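Local structure of molybdopterin biosynthesis protein MoaB (Sulfolobus tokodaii, 3IWT) at residues 19-24 with 58-63; 85-90 with 147-152; 91-96 with 132-137. The protein probably takes part in molybdenum cofactor biosynthesis, as a MogA/MoaB-family protein built on a putative molybdopterin-binding domain. All coordinates share one frame; numbering follows the deposited sequence.

Interaction 1: residues 19-24 with 58-63; sequences YVITIS and GYSLVP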
loop_
_atom_site.group_PDB
_atom_site.type_symbol
_atom_site.label_atom_id
_atom_site.label_comp_id
_atom_site.label_asym_id
_atom_site.label_seq_id
_atom_site.Cartn_x
_atom_site.Cartn_y
_atom_site.Cartn_z
ATOM N N TYR A 19 21.305 21.282 -3.173
ATOM C CA TYR A 19 21.429 20.892 -4.565
ATOM C C TYR A 19 20.084 21.167 -5.247
ATOM O O TYR A 19 19.026 20.763 -4.741
ATOM C CB TYR A 19 21.761 19.406 -4.658
ATOM C CG TYR A 19 22.257 18.940 -5.996
ATOM C CD1 TYR A 19 23.578 18.531 -6.153
ATOM C CD2 TYR A 19 21.413 18.875 -7.091
ATOM C CE1 TYR A 19 24.042 18.048 -7.364
ATOM C CE2 TYR A 19 21.868 18.441 -8.313
ATOM C CZ TYR A 19 23.187 18.018 -8.442
ATOM O OH TYR A 19 23.633 17.539 -9.641
ATOM N N VAL A 20 20.129 21.829 -6.402
ATOM C CA VAL A 20 18.903 22.302 -7.054
ATOM C C VAL A 20 18.683 21.522 -8.351
ATOM O O VAL A 20 19.591 21.427 -9.172
ATOM C CB VAL A 20 18.940 23.817 -7.354
ATOM C CG1 VAL A 20 17.637 24.294 -8.022
ATOM C CG2 VAL A 20 19.182 24.613 -6.068
ATOM N N ILE A 21 17.477 21.005 -8.544
ATOM C CA ILE A 21 17.173 20.227 -9.751
ATOM C C ILE A 21 15.979 20.825 -10.483
ATOM O O ILE A 21 14.883 20.966 -9.916
ATOM C CB ILE A 21 16.902 18.742 -9.434
ATOM C CG1 ILE A 21 18.071 18.106 -8.677
ATOM C CG2 ILE A 21 16.574 17.934 -10.732
ATOM C CD1 ILE A 21 17.773 16.664 -8.200
ATOM N N THR A 22 16.166 21.180 -11.743
ATOM C CA THR A 22 15.051 21.723 -12.525
ATOM C C THR A 22 14.537 20.622 -13.431
ATOM O O THR A 22 15.311 20.012 -14.146
ATOM C CB THR A 22 15.477 22.982 -13.314
ATOM O OG1 THR A 22 15.775 24.011 -12.375
ATOM C CG2 THR A 22 14.360 23.449 -14.273
ATOM N N ILE A 23 13.225 20.365 -13.365
ATOM C CA ILE A 23 12.584 19.327 -14.175
ATOM C C ILE A 23 11.688 20.022 -15.206
ATOM O O ILE A 23 10.588 20.500 -14.889
ATOM C CB ILE A 23 11.789 18.336 -13.298
ATOM C CG1 ILE A 23 12.693 17.768 -12.202
ATOM C CG2 ILE A 23 11.210 17.238 -14.137
ATOM C CD1 ILE A 23 11.987 16.916 -11.152
ATOM N N SER A 24 12.193 20.116 -16.436
ATOM C CA SER A 24 11.542 20.865 -17.529
ATOM C C SER A 24 11.976 20.302 -18.878
ATOM O O SER A 24 13.144 20.441 -19.274
ATOM C CB SER A 24 11.910 22.350 -17.470
ATOM O OG SER A 24 11.396 23.067 -18.597
ATOM N N GLY A 58 25.352 22.187 -6.056
ATOM C CA GLY A 58 25.184 21.607 -7.369
ATOM C C GLY A 58 23.840 21.907 -7.981
ATOM O O GLY A 58 22.931 22.391 -7.296
ATOM N N TYR A 59 23.738 21.646 -9.280
ATOM C CA TYR A 59 22.522 21.939 -10.054
ATOM C C TYR A 59 22.445 21.025 -11.254
ATOM O O TYR A 59 23.474 20.702 -11.859
ATOM C CB TYR A 59 22.541 23.395 -10.528
ATOM C CG TYR A 59 21.498 23.761 -11.591
ATOM C CD1 TYR A 59 20.147 23.912 -11.263
ATOM C CD2 TYR A 59 21.880 24.016 -12.912
ATOM C CE1 TYR A 59 19.194 24.254 -12.227
ATOM C CE2 TYR A 59 20.932 24.377 -13.887
ATOM C CZ TYR A 59 19.596 24.487 -13.539
ATOM O OH TYR A 59 18.679 24.859 -14.512
ATOM N N SER A 60 21.239 20.596 -11.602
ATOM C CA SER A 60 21.041 19.833 -12.814
ATOM C C SER A 60 19.686 20.140 -13.439
ATOM O O SER A 60 18.753 20.598 -12.754
ATOM C CB SER A 60 21.188 18.335 -12.542
ATOM O OG SER A 60 20.214 17.894 -11.623
ATOM N N LEU A 61 19.597 19.911 -14.742
ATOM C CA LEU A 61 18.383 20.142 -15.495
ATOM C C LEU A 61 18.066 18.875 -16.252
ATOM O O LEU A 61 18.921 18.337 -16.950
ATOM C CB LEU A 61 18.566 21.327 -16.443
ATOM C CG LEU A 61 17.534 21.551 -17.557
ATOM C CD1 LEU A 61 16.195 21.831 -16.966
ATOM C CD2 LEU A 61 17.973 22.674 -18.508
ATOM N N VAL A 62 16.840 18.388 -16.077
ATOM C CA VAL A 62 16.384 17.129 -16.676
ATOM C C VAL A 62 14.965 17.314 -17.230
ATOM O O VAL A 62 14.237 18.199 -16.766
ATOM C CB VAL A 62 16.446 15.954 -15.662
ATOM C CG1 VAL A 62 17.928 15.613 -15.308
ATOM C CG2 VAL A 62 15.610 16.223 -14.399
ATOM N N PRO A 63 14.558 16.474 -18.197
ATOM C CA PRO A 63 13.185 16.495 -18.687
ATOM C C PRO A 63 12.253 15.622 -17.818
ATOM O O PRO A 63 12.714 15.008 -16.838
ATOM C CB PRO A 63 13.333 15.891 -20.080
ATOM C CG PRO A 63 14.350 14.856 -19.907
ATOM C CD PRO A 63 15.330 15.406 -18.863
HETATM O O HOH W 1 21.819 15.847 -10.381
#

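Interaction 2: residues 85-90 with 147-152; sequences IISTGG and VYLLPG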
loop_
_atom_site.group_PDB
_atom_site.type_symbol
_atom_site.label_atom_id
_atom_site.label_comp_id
_atom_site.label_asym_id
_atom_site.label_seq_id
_atom_site.Cartn_x
_atom_site.Cartn_y
_atom_site.Cartn_z
ATOM N N ILE A 85 17.999 18.709 -0.959
ATOM C CA ILE A 85 17.750 18.720 -2.393
ATOM C C ILE A 85 16.394 19.384 -2.610
ATOM O O ILE A 85 15.409 18.996 -1.976
ATOM C CB ILE A 85 17.719 17.296 -2.993
ATOM C CG1 ILE A 85 19.056 16.574 -2.761
ATOM C CG2 ILE A 85 17.349 17.355 -4.509
ATOM C CD1 ILE A 85 19.042 15.032 -2.988
ATOM N N ILE A 86 16.354 20.347 -3.529
ATOM C CA ILE A 86 15.115 20.998 -3.925
ATOM C C ILE A 86 14.944 20.865 -5.433
ATOM O O ILE A 86 15.835 21.221 -6.225
ATOM C CB ILE A 86 15.082 22.488 -3.522
ATOM C CG1 ILE A 86 15.301 22.671 -2.009
ATOM C CG2 ILE A 86 13.733 23.151 -3.976
ATOM C CD1 ILE A 86 15.287 24.153 -1.551
ATOM N N SER A 87 13.800 20.325 -5.841
ATOM C CA SER A 87 13.486 20.276 -7.259
ATOM C C SER A 87 12.331 21.193 -7.573
ATOM O O SER A 87 11.453 21.431 -6.729
ATOM C CB SER A 87 13.199 18.843 -7.744
ATOM O OG SER A 87 12.001 18.320 -7.168
ATOM N N THR A 88 12.307 21.681 -8.809
ATOM C CA THR A 88 11.187 22.452 -9.308
ATOM C C THR A 88 10.701 21.856 -10.619
ATOM O O THR A 88 11.480 21.717 -11.554
ATOM C CB THR A 88 11.550 23.946 -9.515
ATOM O OG1 THR A 88 10.479 24.642 -10.197
ATOM C CG2 THR A 88 12.863 24.145 -10.287
ATOM N N GLY A 89 9.407 21.537 -10.667
ATOM C CA GLY A 89 8.738 21.016 -11.855
ATOM C C GLY A 89 8.138 19.625 -11.722
ATOM O O GLY A 89 8.682 18.747 -11.036
ATOM N N GLY A 90 6.985 19.457 -12.359
ATOM C CA GLY A 90 6.371 18.156 -12.566
ATOM C C GLY A 90 5.569 17.580 -11.424
ATOM O O GLY A 90 5.447 16.348 -11.329
ATOM N N VAL A 147 14.493 16.369 1.233
ATOM C CA VAL A 147 14.181 16.549 -0.168
ATOM C C VAL A 147 12.851 17.283 -0.278
ATOM O O VAL A 147 11.886 16.878 0.366
ATOM C CB VAL A 147 14.073 15.192 -0.907
ATOM C CG1 VAL A 147 13.661 15.416 -2.373
ATOM C CG2 VAL A 147 15.398 14.348 -0.772
ATOM N N TYR A 148 12.817 18.354 -1.080
ATOM C CA TYR A 148 11.589 19.102 -1.345
ATOM C C TYR A 148 11.315 19.030 -2.840
ATOM O O TYR A 148 12.171 19.392 -3.650
ATOM C CB TYR A 148 11.692 20.558 -0.912
ATOM C CG TYR A 148 11.812 20.808 0.583
ATOM C CD1 TYR A 148 10.685 20.901 1.380
ATOM C CD2 TYR A 148 13.066 21.004 1.191
ATOM C CE1 TYR A 148 10.799 21.156 2.754
ATOM C CE2 TYR A 148 13.183 21.233 2.551
ATOM C CZ TYR A 148 12.050 21.340 3.332
ATOM O OH TYR A 148 12.179 21.593 4.690
ATOM N N LEU A 149 10.125 18.548 -3.190
ATOM C CA LEU A 149 9.678 18.472 -4.563
ATOM C C LEU A 149 8.660 19.571 -4.802
ATOM O O LEU A 149 7.505 19.475 -4.383
ATOM C CB LEU A 149 9.049 17.099 -4.853
ATOM C CG LEU A 149 9.823 15.842 -4.460
ATOM C CD1 LEU A 149 8.977 14.559 -4.779
ATOM C CD2 LEU A 149 11.226 15.813 -5.138
ATOM N N LEU A 150 9.092 20.631 -5.480
ATOM C CA LEU A 150 8.272 21.822 -5.657
ATOM C C LEU A 150 7.661 21.948 -7.054
ATOM O O LEU A 150 8.184 21.390 -8.005
ATOM C CB LEU A 150 9.095 23.071 -5.352
ATOM C CG LEU A 150 9.799 23.128 -3.984
ATOM C CD1 LEU A 150 10.564 24.514 -3.780
ATOM C CD2 LEU A 150 8.771 22.812 -2.817
ATOM N N PRO A 151 6.593 22.753 -7.183
ATOM C CA PRO A 151 6.044 23.009 -8.527
ATOM C C PRO A 151 6.963 23.771 -9.498
ATOM O O PRO A 151 8.009 24.346 -9.098
ATOM C CB PRO A 151 4.770 23.820 -8.254
ATOM C CG PRO A 151 4.470 23.596 -6.765
ATOM C CD PRO A 151 5.839 23.488 -6.142
ATOM N N GLY A 152 6.590 23.744 -10.774
ATOM C CA GLY A 152 7.327 24.483 -11.810
ATOM C C GLY A 152 7.204 25.999 -11.721
ATOM O O GLY A 152 8.145 26.713 -12.033
HETATM O O HOH W 2 9.788 19.084 -8.406
#

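Interaction 3: residues 91-96 with 132-137; sequences TGYSPT and AYLTKA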
loop_
_atom_site.group_PDB
_atom_site.type_symbol
_atom_site.label_atom_id
_atom_site.label_comp_id
_atom_site.label_asym_id
_atom_site.label_seq_id
_atom_site.Cartn_x
_atom_site.Cartn_y
_atom_site.Cartn_z
ATOM N N THR A 91 4.995 18.461 -10.598
ATOM C CA THR A 91 4.232 18.038 -9.423
ATOM C C THR A 91 2.707 18.260 -9.560
ATOM O O THR A 91 1.988 18.177 -8.587
ATOM C CB THR A 91 4.771 18.726 -8.152
ATOM O OG1 THR A 91 4.598 20.154 -8.221
ATOM C CG2 THR A 91 6.259 18.426 -7.932
ATOM N N GLY A 92 2.227 18.514 -10.773
ATOM C CA GLY A 92 0.816 18.678 -11.017
ATOM C C GLY A 92 0.175 17.519 -11.740
ATOM O O GLY A 92 0.614 16.366 -11.626
ATOM N N TYR A 93 -0.906 17.821 -12.458
ATOM C CA TYR A 93 -1.711 16.784 -13.100
ATOM C C TYR A 93 -1.661 16.815 -14.630
ATOM O O TYR A 93 -2.487 16.184 -15.281
ATOM C CB TYR A 93 -3.158 16.833 -12.579
ATOM C CG TYR A 93 -3.209 16.452 -11.122
ATOM C CD1 TYR A 93 -3.237 15.112 -10.731
ATOM C CD2 TYR A 93 -3.136 17.420 -10.137
ATOM C CE1 TYR A 93 -3.224 14.757 -9.381
ATOM C CE2 TYR A 93 -3.112 17.080 -8.790
ATOM C CZ TYR A 93 -3.181 15.764 -8.410
ATOM O OH TYR A 93 -3.162 15.440 -7.057
ATOM N N SER A 94 -0.670 17.495 -15.207
ATOM C CA SER A 94 -0.345 17.243 -16.608
ATOM C C SER A 94 -0.016 15.744 -16.789
ATOM O O SER A 94 0.552 15.113 -15.907
ATOM C CB SER A 94 0.813 18.116 -17.051
ATOM O OG SER A 94 1.361 17.653 -18.257
ATOM N N PRO A 95 -0.420 15.154 -17.925
ATOM C CA PRO A 95 -0.129 13.773 -18.210
ATOM C C PRO A 95 1.359 13.463 -18.081
ATOM O O PRO A 95 1.720 12.356 -17.708
ATOM C CB PRO A 95 -0.593 13.617 -19.662
ATOM C CG PRO A 95 -1.627 14.599 -19.821
ATOM C CD PRO A 95 -1.221 15.771 -18.995
ATOM N N THR A 96 2.212 14.469 -18.294
ATOM C CA THR A 96 3.657 14.243 -18.284
ATOM C C THR A 96 4.330 14.576 -16.953
ATOM O O THR A 96 5.526 14.370 -16.826
ATOM C CB THR A 96 4.319 15.001 -19.447
ATOM O OG1 THR A 96 3.879 16.366 -19.457
ATOM C CG2 THR A 96 3.955 14.343 -20.761
ATOM N N ALA A 132 -5.069 25.418 -5.562
ATOM C CA ALA A 132 -4.230 24.741 -4.574
ATOM C C ALA A 132 -4.388 23.204 -4.620
ATOM O O ALA A 132 -3.444 22.488 -4.342
ATOM C CB ALA A 132 -4.520 25.258 -3.198
ATOM N N TYR A 133 -5.589 22.693 -4.921
ATOM C CA TYR A 133 -5.745 21.229 -4.901
ATOM C C TYR A 133 -5.161 20.545 -6.116
ATOM O O TYR A 133 -5.147 19.303 -6.183
ATOM C CB TYR A 133 -7.158 20.768 -4.583
ATOM C CG TYR A 133 -8.233 20.926 -5.637
ATOM C CD1 TYR A 133 -8.399 19.969 -6.637
ATOM C CD2 TYR A 133 -9.110 21.984 -5.600
ATOM C CE1 TYR A 133 -9.410 20.069 -7.587
ATOM C CE2 TYR A 133 -10.145 22.107 -6.540
ATOM C CZ TYR A 133 -10.293 21.138 -7.543
ATOM O OH TYR A 133 -11.330 21.225 -8.470
ATOM N N LEU A 134 -4.626 21.328 -7.050
ATOM C CA LEU A 134 -4.006 20.774 -8.251
ATOM C C LEU A 134 -2.461 20.631 -8.196
ATOM O O LEU A 134 -1.820 20.392 -9.232
ATOM C CB LEU A 134 -4.466 21.610 -9.446
ATOM C CG LEU A 134 -5.985 21.515 -9.706
ATOM C CD1 LEU A 134 -6.325 22.234 -11.003
ATOM C CD2 LEU A 134 -6.466 20.069 -9.737
ATOM N N THR A 135 -1.887 20.735 -6.993
ATOM C CA THR A 135 -0.450 20.409 -6.790
ATOM C C THR A 135 -0.262 19.235 -5.827
ATOM O O THR A 135 -1.075 19.027 -4.925
ATOM C CB THR A 135 0.348 21.619 -6.308
ATOM O OG1 THR A 135 1.755 21.308 -6.258
ATOM C CG2 THR A 135 -0.147 22.135 -4.928
ATOM N N LYS A 136 0.819 18.488 -6.053
ATOM C CA LYS A 136 1.260 17.389 -5.201
ATOM C C LYS A 136 2.671 17.624 -4.640
ATOM O O LYS A 136 3.364 16.668 -4.251
ATOM C CB LYS A 136 1.222 16.082 -5.973
ATOM C CG LYS A 136 -0.104 15.697 -6.496
ATOM C CD LYS A 136 -0.035 14.353 -7.247
ATOM C CE LYS A 136 0.551 14.517 -8.666
ATOM N NZ LYS A 136 0.316 13.267 -9.422
ATOM N N ALA A 137 3.096 18.893 -4.604
ATOM C CA ALA A 137 4.350 19.277 -3.977
ATOM C C ALA A 137 4.495 18.517 -2.652
ATOM O O ALA A 137 3.539 18.394 -1.894
ATOM C CB ALA A 137 4.425 20.801 -3.771
HETATM O O HOH W 3 2.021 21.730 -9.265
HETATM O O HOH W 4 0.658 13.679 -11.802
HETATM O O HOH W 5 -3.398 17.521 -5.395
HETATM O O HOH W 6 -1.927 20.582 -11.967
#

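Interaction 1: residues 19-24 with 58-63
Strands 17-23 and 55-62 are parallel neighbours in the mixed sheet, and 55-62 is an outermost strand of it within this chain. Over the two short segments the N-to-C directions differ by only 9°, and V20 faces Y59, I21 faces S60 and T22 faces L61. Five backbone hydrogen bonds follow from this register. The tightest inside the strands runs from T22 N to S60 O, at 2.8 Å and nearly along the C=O axis, whereas V20 N approaches G58 O from above the carbonyl plane, 32° out of it. The Y19 side chain, with CG anti to the backbone N, lays its ring over the bare backbone of G58, whose CA is 4.0 Å from the ring centroid in a CH-pi contact. A CB on this residue would sit 2.4 Å from Y19 CE1, so this CH-pi contact depends on the residue being glycine. S60 OG reaches the ring edge instead, 3.7 Å from Y19 CE2. One water bridges the two hydroxyls, 2.6 Å from Y19 OH and 2.9 Å from S60 OG. On the other sheet face, T22 OG1 meets the Y59 ring edge at CE1 (3.4 Å); both T22 OG1 and Y59 OH are hydrogen-bonded to D39 OD2, which ties the two strands through one carboxylate. L61 CD1 lies alongside T22 CG2 at 3.6 Å. After the strand, S24 holds an N-cap position. The chain between the strands is largely helical (25-32 and 40-51), so the pair is the product of a beta-alpha-beta crossover in a Rossmann-like alpha/beta sheet.

Interaction 2: residues 85-90 with 147-152
L150 O is gripped by two hydrogen bonds, one of them from G89 N at 2.9 Å. The other comes from a water 2.8 Å from L150 O. T88 CA adds a weaker CA-H...O contact to L150 O at 3.4 Å. This carbonyl closes the ladder between two parallel strands, 84-88 and 145-150, in the middle of the alpha/beta sheet, where I85, I86, S87 and T88 pair with V147, Y148, L149 and L150. The same water accepts from S87 OG (2.6 Å) and donates to G89 O, so it ties the strand end to the glycine turn; the backbone angles of G89 would jam any side chain against the preceding carbonyl. T88, with OG1 anti to the backbone N (chi1 171°), donates to P151 O at 2.7 Å from above the carbonyl plane. An alanine here would lose this hydroxyl bond and would probably loosen the hold of strand 84-88 on the turn at P151 and G152. On the same face as I86 and T88, Y148 sends its OH to Y133 of the second subunit. L149 CD2 packs on S87 OG at 3.3 Å, and on the opposite face I86 CG2 presses against L150 CD1 at 3.5 Å, closer than usual van der Waals contact.

Interaction 3: residues 91-96 with 132-137
T91 opens the loop with its carbonyl: T91 O accepts K136 N at 2.8 Å, with the donor nearly along the C=O axis and an N-H...O angle of 149°. Its OG1, in the crowded position between backbone N and carbonyl carbon (chi1 64°), runs alongside T135 OG1, and one water bridges the two hydroxyls. T135 OG1 is itself fixed, since it accepts from A137 N at 3.2 Å; this is an ST turn in the loop that leads into strand 138-142. G92 follows, with its CA against L134 O. G92 O accepts a hydrogen bond from a water that also accepts from K136 NZ at a very short 2.4 Å, while the same ammonium forms a salt bridge with E101. These two loops, one after strand 84-88 and the other before strand 138-142, meet beside a subunit interface, where S94 O bonds R109 of the third subunit. Y93 carries most of the remaining contact. A water joins Y93 N to L134 O, which also sits at the ring edge, 3.4 Å from Y93 CD2. K136, bent at chi3, crosses the ring obliquely and places CE over its face, 4.2 Å from the centroid and 26° off the normal. K136 CG meanwhile lies 3.1 Å from Y93 OH. That hydroxyl donates at 2.7 Å to a water in the ring plane that in turn donates to Y133 O and T135 O, and it is also hydrogen-bonded to the backbone N of E112 of the third subunit.

Interactions 1 and 2 belong to one sheet and touch, because strand 17-23 lies beside strand 84-88: I21 N to I86 O and I23 N to T88 O are probable hydrogen bonds. Both are strand ladders dominated by backbone bonds, but interaction 2 lies almost at the chain centre, while interaction 1 includes an outermost strand. Interaction 3 has no strand pairing; it sits about 14 Å from that centre, joins loops through waters and a lysine over a tyrosine, and is partly covered by another subunit. It is nested in the chain closed by interaction 2 and meets it at P151, whose CA is 3.2 Å from T91 OG1. Interactions 1 and 3 do not touch.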